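Local coordinates for protein 6-phospho-beta-glucosidase BglT (PDB 1UP7) that hydrolyses cellobiose 6'-phosphate to glucose 6-phosphate and glucose, as a family 4 glycosidase that depends on NAD and manganese, at residues L274-K277 and Y278-A281; I137-T141 and N142-H146; K204-V208 and T209-F213; F170-E173 and I174-F178. All coordinates share one frame; numbering follows the deposited sequence.

Contact 1: L274-K277 and Y278-A281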
# COMPACT_ATOMS: atom_id res chain seq x y z
N LEU A 274 -29.62 33.63 25.11
CA LEU A 274 -30.37 32.96 24.05
C LEU A 274 -31.61 32.24 24.63
O LEU A 274 -32.73 32.40 24.11
CB LEU A 274 -29.47 32.00 23.26
CG LEU A 274 -28.57 32.69 22.23
CD1 LEU A 274 -27.56 31.72 21.68
CD2 LEU A 274 -29.39 33.31 21.12
N PHE A 275 -31.41 31.50 25.72
CA PHE A 275 -32.51 30.75 26.32
C PHE A 275 -33.65 31.60 26.83
O PHE A 275 -34.82 31.24 26.67
CB PHE A 275 -32.03 29.69 27.30
CG PHE A 275 -31.39 28.52 26.59
CD1 PHE A 275 -32.17 27.47 26.11
CD2 PHE A 275 -30.03 28.51 26.33
CE1 PHE A 275 -31.56 26.41 25.42
CE2 PHE A 275 -29.44 27.47 25.66
CZ PHE A 275 -30.20 26.42 25.19
N GLU A 276 -33.31 32.74 27.41
CA GLU A 276 -34.32 33.72 27.80
C GLU A 276 -35.12 34.25 26.61
O GLU A 276 -36.34 34.41 26.70
CB GLU A 276 -33.69 34.88 28.59
CG GLU A 276 -33.60 34.61 30.09
CD GLU A 276 -34.84 33.89 30.64
OE1 GLU A 276 -35.92 34.55 30.74
OE2 GLU A 276 -34.73 32.67 30.92
N LYS A 277 -34.43 34.53 25.51
CA LYS A 277 -35.09 34.97 24.28
C LYS A 277 -35.96 33.86 23.68
O LYS A 277 -37.03 34.14 23.16
CB LYS A 277 -34.06 35.44 23.25
CG LYS A 277 -33.79 36.92 23.30
CD LYS A 277 -32.34 37.23 22.94
CE LYS A 277 -32.05 38.75 22.93
NZ LYS A 277 -30.71 38.99 22.32
N TYR A 278 -35.50 32.60 23.73
CA TYR A 278 -36.28 31.51 23.14
C TYR A 278 -37.66 31.31 23.80
O TYR A 278 -38.55 30.71 23.20
CB TYR A 278 -35.51 30.19 23.12
CG TYR A 278 -34.32 30.11 22.19
CD1 TYR A 278 -34.10 31.04 21.18
CD2 TYR A 278 -33.39 29.10 22.37
CE1 TYR A 278 -32.98 30.94 20.36
CE2 TYR A 278 -32.28 29.00 21.57
CZ TYR A 278 -32.07 29.91 20.56
OH TYR A 278 -30.95 29.76 19.76
N ARG A 279 -37.84 31.81 25.02
CA ARG A 279 -39.12 31.75 25.73
C ARG A 279 -40.27 32.37 24.92
O ARG A 279 -41.38 31.81 24.88
CB ARG A 279 -39.04 32.47 27.09
CG ARG A 279 -38.25 31.71 28.19
CD ARG A 279 -38.60 32.13 29.63
NE ARG A 279 -37.52 31.78 30.56
CZ ARG A 279 -37.42 30.63 31.26
NH1 ARG A 279 -38.36 29.68 31.17
NH2 ARG A 279 -36.38 30.43 32.07
N THR A 280 -40.00 33.54 24.31
CA THR A 280 -41.02 34.28 23.53
C THR A 280 -40.72 34.46 22.04
O THR A 280 -41.60 34.89 21.31
CB THR A 280 -41.29 35.69 24.11
OG1 THR A 280 -40.07 36.44 24.17
CG2 THR A 280 -41.79 35.63 25.56
N ALA A 281 -39.51 34.16 21.59
CA ALA A 281 -39.14 34.45 20.20
C ALA A 281 -40.12 33.87 19.17
O ALA A 281 -40.59 32.72 19.31
CB ALA A 281 -37.72 33.97 19.93

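Contact 2: I137-T141 and N142-H146. With NAD (nicotinamide-adenine-dinucleotide), chain I.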
# COMPACT_ATOMS: atom_id res chain seq x y z
N ILE A 137 -25.85 7.95 11.35
CA ILE A 137 -25.58 8.97 12.35
C ILE A 137 -24.81 10.12 11.73
O ILE A 137 -23.79 9.89 11.10
CB ILE A 137 -24.84 8.40 13.57
CG1 ILE A 137 -25.65 7.31 14.25
CG2 ILE A 137 -24.55 9.52 14.59
CD1 ILE A 137 -24.81 6.29 15.05
N VAL A 138 -25.31 11.34 11.92
CA VAL A 138 -24.62 12.57 11.54
C VAL A 138 -24.08 13.28 12.79
O VAL A 138 -24.85 13.71 13.66
CB VAL A 138 -25.53 13.47 10.70
CG1 VAL A 138 -24.76 14.71 10.24
CG2 VAL A 138 -26.06 12.68 9.49
N ASN A 139 -22.76 13.38 12.88
CA ASN A 139 -22.14 13.84 14.12
C ASN A 139 -21.59 15.25 14.11
O ASN A 139 -20.74 15.58 13.26
CB ASN A 139 -21.02 12.88 14.54
CG ASN A 139 -20.46 13.23 15.90
OD1 ASN A 139 -21.07 12.92 16.93
ND2 ASN A 139 -19.31 13.92 15.92
N PHE A 140 -22.08 16.07 15.04
CA PHE A 140 -21.49 17.39 15.36
C PHE A 140 -20.63 17.36 16.61
O PHE A 140 -19.75 18.18 16.76
CB PHE A 140 -22.54 18.45 15.66
CG PHE A 140 -23.55 18.66 14.57
CD1 PHE A 140 -23.40 18.11 13.30
CD2 PHE A 140 -24.70 19.41 14.83
CE1 PHE A 140 -24.34 18.32 12.31
CE2 PHE A 140 -25.67 19.62 13.83
CZ PHE A 140 -25.48 19.07 12.56
N THR A 141 -20.93 16.47 17.55
CA THR A 141 -20.26 16.43 18.84
C THR A 141 -18.75 16.44 18.70
O THR A 141 -18.18 15.62 17.98
CB THR A 141 -20.68 15.16 19.59
OG1 THR A 141 -22.06 15.27 19.93
CG2 THR A 141 -19.93 15.03 20.97
N ASN A 142 -18.11 17.40 19.37
CA ASN A 142 -16.66 17.50 19.27
C ASN A 142 -15.93 16.67 20.30
O ASN A 142 -16.47 16.42 21.36
CB ASN A 142 -16.22 18.96 19.22
CG ASN A 142 -16.21 19.50 17.79
OD1 ASN A 142 -15.72 18.83 16.84
ND2 ASN A 142 -16.78 20.69 17.62
N PRO A 143 -14.71 16.21 19.97
CA PRO A 143 -14.07 16.47 18.68
C PRO A 143 -14.58 15.51 17.62
O PRO A 143 -14.45 14.29 17.73
CB PRO A 143 -12.58 16.26 18.97
CG PRO A 143 -12.53 15.29 20.04
CD PRO A 143 -13.85 15.38 20.84
N SER A 144 -15.15 16.10 16.58
CA SER A 144 -15.95 15.34 15.62
C SER A 144 -15.15 14.36 14.78
O SER A 144 -15.63 13.24 14.57
CB SER A 144 -16.77 16.32 14.76
OG SER A 144 -17.58 15.62 13.84
N GLY A 145 -13.98 14.78 14.26
CA GLY A 145 -13.15 13.93 13.41
C GLY A 145 -12.58 12.76 14.21
O GLY A 145 -12.49 11.63 13.70
N HIS A 146 -12.20 13.04 15.46
CA HIS A 146 -11.62 12.04 16.34
C HIS A 146 -12.66 10.96 16.71
O HIS A 146 -12.37 9.76 16.75
CB HIS A 146 -11.06 12.70 17.60
CG HIS A 146 -10.17 11.83 18.42
ND1 HIS A 146 -9.46 12.31 19.50
CD2 HIS A 146 -9.87 10.50 18.34
CE1 HIS A 146 -8.78 11.32 20.05
NE2 HIS A 146 -9.00 10.22 19.36
PA NAD I . -24.40 22.45 24.54
O1A NAD I . -23.67 22.60 25.82
O2A NAD I . -25.60 23.40 24.35
O5B NAD I . -24.88 20.91 24.52
C5B NAD I . -25.96 20.52 23.72
C4B NAD I . -26.96 19.70 24.53
O4B NAD I . -26.43 18.41 24.80
C3B NAD I . -27.35 20.30 25.88
O3B NAD I . -28.74 20.58 25.85
C2B NAD I . -27.02 19.21 26.90
O2B NAD I . -28.00 19.11 27.91
C1B NAD I . -27.06 17.97 26.01
N9A NAD I . -26.34 16.81 26.52
C8A NAD I . -25.18 16.75 27.27
N7A NAD I . -24.91 15.44 27.45
C5A NAD I . -25.81 14.68 26.80
C6A NAD I . -26.01 13.31 26.67
N6A NAD I . -25.19 12.43 27.24
N1A NAD I . -27.09 12.85 25.94
C2A NAD I . -27.98 13.74 25.36
N3A NAD I . -27.79 15.09 25.52
C4A NAD I . -26.73 15.54 26.23
O3 NAD I . -23.30 22.68 23.38
PN NAD I . -23.52 23.09 21.85
O1N NAD I . -22.78 24.37 21.73
O2N NAD I . -24.90 23.01 21.42
O5D NAD I . -22.79 21.94 21.03
C5D NAD I . -22.95 20.55 21.27
C4D NAD I . -21.77 19.82 20.61
O4D NAD I . -21.72 20.01 19.19
C3D NAD I . -20.43 20.30 21.13
O3D NAD I . -19.65 19.15 21.27
C2D NAD I . -19.88 21.20 20.04
O2D NAD I . -18.46 21.27 19.96
C1D NAD I . -20.52 20.68 18.77
N1N NAD I . -21.02 21.79 17.96
C2N NAD I . -22.34 21.70 17.59
C3N NAD I . -22.94 22.67 16.82
C7N NAD I . -24.40 22.51 16.47
O7N NAD I . -24.90 22.75 15.17
N7N NAD I . -25.24 22.12 17.44
C4N NAD I . -22.15 23.76 16.43
C5N NAD I . -20.79 23.87 16.79
C6N NAD I . -20.23 22.86 17.57

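Contact 3: K204-V208 and T209-F213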
# COMPACT_ATOMS: atom_id res chain seq x y z
N LYS A 204 -17.32 26.96 -10.93
CA LYS A 204 -17.86 26.62 -12.25
C LYS A 204 -16.81 26.00 -13.21
O LYS A 204 -16.81 26.29 -14.42
CB LYS A 204 -18.56 27.82 -12.91
CG LYS A 204 -19.91 28.19 -12.28
CD LYS A 204 -20.45 29.49 -12.86
CE LYS A 204 -21.57 30.04 -11.99
NZ LYS A 204 -22.14 31.32 -12.51
N GLY A 205 -15.92 25.18 -12.66
CA GLY A 205 -14.87 24.54 -13.44
C GLY A 205 -13.61 25.34 -13.65
O GLY A 205 -12.61 24.74 -14.02
N GLU A 206 -13.63 26.66 -13.47
CA GLU A 206 -12.40 27.43 -13.59
C GLU A 206 -11.55 27.31 -12.31
O GLU A 206 -12.07 27.44 -11.20
CB GLU A 206 -12.66 28.90 -13.95
CG GLU A 206 -11.35 29.69 -14.02
CD GLU A 206 -11.50 31.21 -14.21
OE1 GLU A 206 -12.63 31.68 -14.48
OE2 GLU A 206 -10.46 31.92 -14.08
N ASP A 207 -10.26 27.06 -12.50
CA ASP A 207 -9.25 27.15 -11.45
C ASP A 207 -9.02 28.62 -11.07
O ASP A 207 -8.45 29.40 -11.83
CB ASP A 207 -7.96 26.47 -11.93
CG ASP A 207 -6.94 26.29 -10.81
OD1 ASP A 207 -7.03 26.98 -9.77
OD2 ASP A 207 -5.99 25.48 -10.89
N VAL A 208 -9.49 28.97 -9.87
CA VAL A 208 -9.43 30.34 -9.36
C VAL A 208 -8.56 30.40 -8.12
O VAL A 208 -8.58 31.41 -7.39
CB VAL A 208 -10.84 30.83 -9.03
CG1 VAL A 208 -11.65 30.98 -10.31
CG2 VAL A 208 -11.54 29.87 -8.04
N THR A 209 -7.78 29.34 -7.89
CA THR A 209 -6.88 29.23 -6.74
C THR A 209 -6.03 30.51 -6.51
O THR A 209 -6.03 31.04 -5.39
CB THR A 209 -5.99 27.97 -6.87
OG1 THR A 209 -6.81 26.84 -7.16
CG2 THR A 209 -5.33 27.61 -5.53
N GLU A 210 -5.35 30.98 -7.56
CA GLU A 210 -4.49 32.16 -7.51
C GLU A 210 -5.28 33.38 -7.03
O GLU A 210 -4.84 34.09 -6.11
CB GLU A 210 -3.87 32.48 -8.89
CG GLU A 210 -2.52 31.80 -9.20
CD GLU A 210 -1.67 31.52 -7.95
OE1 GLU A 210 -1.12 32.47 -7.32
OE2 GLU A 210 -1.56 30.33 -7.57
N LYS A 211 -6.44 33.59 -7.65
CA LYS A 211 -7.34 34.70 -7.34
C LYS A 211 -7.76 34.68 -5.88
O LYS A 211 -7.87 35.72 -5.25
CB LYS A 211 -8.59 34.60 -8.20
CG LYS A 211 -8.48 35.29 -9.52
CD LYS A 211 -9.64 34.88 -10.44
CE LYS A 211 -9.39 35.35 -11.85
NZ LYS A 211 -9.84 34.30 -12.80
N VAL A 212 -7.98 33.48 -5.34
CA VAL A 212 -8.34 33.31 -3.94
C VAL A 212 -7.17 33.69 -3.05
O VAL A 212 -7.38 34.42 -2.07
CB VAL A 212 -8.89 31.87 -3.65
CG1 VAL A 212 -9.13 31.68 -2.18
CG2 VAL A 212 -10.18 31.59 -4.41
N PHE A 213 -5.96 33.24 -3.39
CA PHE A 213 -4.76 33.62 -2.64
C PHE A 213 -4.56 35.15 -2.68
O PHE A 213 -4.35 35.77 -1.64
CB PHE A 213 -3.54 32.87 -3.15
CG PHE A 213 -3.42 31.47 -2.62
CD1 PHE A 213 -3.18 31.25 -1.27
CD2 PHE A 213 -3.51 30.38 -3.47
CE1 PHE A 213 -3.05 29.93 -0.76
CE2 PHE A 213 -3.39 29.06 -2.98
CZ PHE A 213 -3.15 28.83 -1.64
O HOH W 1 -5.58 29.26 -10.32
O HOH W 2 -6.91 31.72 -10.49

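Contact 4: F170-E173 and I174-F178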
# COMPACT_ATOMS: atom_id res chain seq x y z
N PHE A 170 -16.16 27.96 4.23
CA PHE A 170 -15.25 28.33 3.18
C PHE A 170 -15.93 28.35 1.82
O PHE A 170 -15.74 29.30 1.02
CB PHE A 170 -13.99 27.45 3.09
CG PHE A 170 -13.02 27.96 2.04
CD1 PHE A 170 -12.18 29.03 2.33
CD2 PHE A 170 -13.05 27.45 0.73
CE1 PHE A 170 -11.31 29.55 1.35
CE2 PHE A 170 -12.20 27.95 -0.24
CZ PHE A 170 -11.32 29.00 0.07
N ILE A 171 -16.72 27.31 1.54
CA ILE A 171 -17.46 27.21 0.27
C ILE A 171 -18.38 28.42 0.10
O ILE A 171 -18.48 29.00 -0.98
CB ILE A 171 -18.25 25.85 0.17
CG1 ILE A 171 -17.34 24.71 -0.32
CG2 ILE A 171 -19.43 25.95 -0.78
CD1 ILE A 171 -17.79 23.32 0.08
N ARG A 172 -19.04 28.81 1.19
CA ARG A 172 -19.88 30.03 1.18
C ARG A 172 -19.09 31.29 0.87
O ARG A 172 -19.52 32.11 0.07
CB ARG A 172 -20.60 30.17 2.52
CG ARG A 172 -21.86 31.08 2.49
CD ARG A 172 -21.98 32.00 3.73
NE ARG A 172 -20.88 31.81 4.70
CZ ARG A 172 -19.81 32.61 4.82
NH1 ARG A 172 -19.68 33.69 4.03
NH2 ARG A 172 -18.88 32.34 5.73
N GLU A 173 -17.92 31.43 1.48
CA GLU A 173 -17.07 32.60 1.27
C GLU A 173 -16.68 32.70 -0.22
O GLU A 173 -16.76 33.78 -0.83
CB GLU A 173 -15.83 32.46 2.15
CG GLU A 173 -15.00 33.72 2.26
CD GLU A 173 -14.09 33.68 3.48
OE1 GLU A 173 -14.20 32.68 4.25
OE2 GLU A 173 -13.30 34.66 3.66
N ILE A 174 -16.29 31.56 -0.81
CA ILE A 174 -15.91 31.48 -2.22
C ILE A 174 -17.08 31.76 -3.14
O ILE A 174 -16.96 32.55 -4.10
CB ILE A 174 -15.33 30.08 -2.54
CG1 ILE A 174 -14.00 29.89 -1.83
CG2 ILE A 174 -15.13 29.90 -4.03
CD1 ILE A 174 -13.12 31.07 -1.94
N ALA A 175 -18.21 31.14 -2.84
CA ALA A 175 -19.41 31.41 -3.64
C ALA A 175 -19.78 32.88 -3.64
O ALA A 175 -20.25 33.41 -4.65
CB ALA A 175 -20.58 30.55 -3.17
N GLU A 176 -19.60 33.55 -2.49
CA GLU A 176 -19.85 35.00 -2.38
C GLU A 176 -18.85 35.80 -3.20
O GLU A 176 -19.22 36.73 -3.90
CB GLU A 176 -19.78 35.43 -0.90
CG GLU A 176 -21.08 36.01 -0.35
CD GLU A 176 -21.63 35.19 0.81
OE1 GLU A 176 -20.86 34.87 1.75
OE2 GLU A 176 -22.85 34.87 0.77
N MET A 177 -17.57 35.44 -3.10
CA MET A 177 -16.49 36.10 -3.84
C MET A 177 -16.79 36.16 -5.34
O MET A 177 -16.52 37.15 -6.02
CB MET A 177 -15.21 35.28 -3.70
CG MET A 177 -14.23 35.70 -2.63
SD MET A 177 -12.62 34.96 -3.06
CE MET A 177 -12.19 35.94 -4.49
N PHE A 178 -17.30 35.05 -5.87
CA PHE A 178 -17.45 34.88 -7.32
C PHE A 178 -18.89 34.94 -7.80
O PHE A 178 -19.17 34.66 -8.96
CB PHE A 178 -16.82 33.54 -7.80
CG PHE A 178 -15.33 33.48 -7.65
CD1 PHE A 178 -14.50 34.00 -8.65
CD2 PHE A 178 -14.75 32.95 -6.50
CE1 PHE A 178 -13.12 33.98 -8.52
CE2 PHE A 178 -13.36 32.93 -6.36
CZ PHE A 178 -12.54 33.45 -7.37

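Contact 1: L274-K277 and Y278-A281
Tyr278 packs back against Phe275 and Leu274 on the inner side of the chain, near the C-terminal end of helix 263-278. The edge of its ring is turned toward the face of Phe275 in a T-shaped pair, with centroids 5.7 Å apart and planes at 70°. Leu274 runs alongside the tyrosine, its CB 4.3 Å from Tyr278 CZ, and one face of the ring, toward its rim, lies over the carbonyl oxygen of Leu274. That same oxygen takes the helical bond from Tyr278 N at 2.8 Å. CG of the tyrosine stands beside its own backbone N (chi1 -68°), which swings the ring back along the preceding turn, and its hydroxyl is hydrogen-bonded to Ser13 O.

The other side of the turn is exposed and held by charge. Glu276 and Arg279 lie next to each other, and Arg279 grips the glutamate side-on: NE and NH2 each reach OE2 at 3.0 Å, the oxygen lying close to the guanidinium plane, although the carboxylate is twisted 47° from it. Further on, the carbonyl oxygen of Lys277 accepts from both Ala281 N at 2.9 Å and Thr280 N at 3.2 Å. Lys277 itself turns its amine to Glu287.

Phe275, Arg279 and Ala281 all touch helix 41-55, where Val47 belongs to the NAD-binding region, and Tyr278 meets the ring of Phe50 on that helix.

Contact 2: I137-T141 and N142-H146
A cis peptide bond joins Asn142 to Pro143, and directly after it the chain turns into helix 144-155, in the crossover of a beta-alpha-beta unit of the Rossmann fold. Here the C-terminal end of strand 136-139 is tied to the first residue of the helix. Asn139 does the tying. With its CG anti to the backbone N (chi1 -173°), its amide nitrogen ND2 reaches Ser144 OG at 3.2 Å, in the amide plane, and also the carbonyl of Thr141 at 2.9 Å, on a lone pair of that oxygen. Two bonds from one NH2 group should fix the rotation of the amide about chi2 in this buried turn. Ser144 OG has a further partner in Leu163 O, just after strand 160-162, while Thr141 OG1 bonds to Phe81 O.

Asn142 closes an Asx turn: its OD1 accepts from Ser144 N at 2.8 Å, in the carbonyl plane, on a lone pair. This leaves ND2 directed at the ligands, where it bonds to NAD O2D and to O3 of the glucose 6-phosphate, so one side chain joins helix start, cofactor and sugar. Phe140 lies beside the nicotinamide, its CD2 3.4 Å from O7N of the carboxamide. The nicotinamide ribose is held from the backbone too, by Asn142 N, which meets NAD O3D at 3.0 Å with the N-H...O angle almost straight at 173°.

Contact 3: K204-V208 and T209-F213
Val208, Thr209 and Lys211 bury most of the surface where strand 206-207 gives way to helix 209-216. Val208 sits at the N-cap position, and its carbonyl opens the helical bonding by accepting from Val212 N at 3.0 Å. Its CG2 also lies 4.2 Å from CG2 of Val212, one turn on, so backbone and methyl groups both close the first turn.

Thr209 is held from the strand side by Asp207. The carboxylate oxygen OD1 takes the threonine hydroxyl OG1 at 2.6 Å, on the syn side but tilted out of the carboxylate plane, and the backbone N of Thr209 at 3.1 Å, nearly along the C-O bond. Thr209 OG1 sits beside its own backbone N (chi1 -50°), which brings hydroxyl and amide to the same acceptor. The same hydroxyl bonds Val201 N of strand 195-203, on which Val208 packs. The other oxygen of Asp207 pairs with Lys200, and a water bridges OD1, weakly, to Glu210 N. With alanine instead of Asp207, the amide and hydroxyl of Thr209 would probably lose their shared acceptor and Lys200 a counter-charge.

Lys211 crosses Glu206 at about a right angle, and its NZ meets Glu206 OE2 at 2.8 Å in a salt bridge between two exposed side chains. A second water donates to Asp207 O and is met weakly by Lys211 N.

Backbone N-H groups of the first turn thus find a carboxylate and waters as acceptors, and the negative charge of Asp207 near this helix start would be expected to suit the positive end of the helix dipole.

Contact 4: F170-E173 and I174-F178
Glu176 OE1 meets Arg172 NH1 at 2.8 Å in a salt bridge spanning one turn of helix 166-177. The oxygen lies at the edge of the guanidinium, in its plane, and is approached nearly along its C-O axis, with the carboxylate and guanidinium planes only 25° apart. Arg172 gets there by a doubled-back chain: CG leaves anti to the backbone N (chi1 -159°), then the bends at chi2 and chi3 (-1°) curl the guanidinium round so that NH1 faces Glu176 OE1. Replacing Arg172 with a leucine would probably leave the Glu176 carboxylate without its charged mate and free to turn.

Behind this pair runs the ordinary helical bonding, with Glu176 N on Arg172 O at 2.9 Å and Ala175 N on Ile171 O at 2.8 Å. Glu173, next to Arg172 in sequence, sends OE2 to Lys219.

Phe170 and Ile174 lie together on another side of the helix, though the detail of their fit is doubtful. These two apolar residues look into the neighbouring structure: both rest on Val212 of helix 209-216 and on strand 195-203, and strand 185-190 lies against Phe170, Ile171, Ile174 and Ala175.

In the fold
Following the chain, contact 2 comes first, at the turn from strand 136-139 into helix 144-155 at the C-terminal edge of the parallel sheet, where cofactor and sugar meet. Contact 4 follows on helix 166-177, contact 3 at the start of helix 209-216, and contact 1 near the end of helix 263-278. All four are local and in series, so none nests in or crosses another. Only contacts 3 and 4 touch: Val208 CB lies 3.5 Å from Phe178 CZ, and Lys211 CD packs on the same ring, joining the helix after the parallel sheet to the antiparallel part. Contact 1 lies apart, its centre about 27 Å from that of contact 2, against helix 41-55.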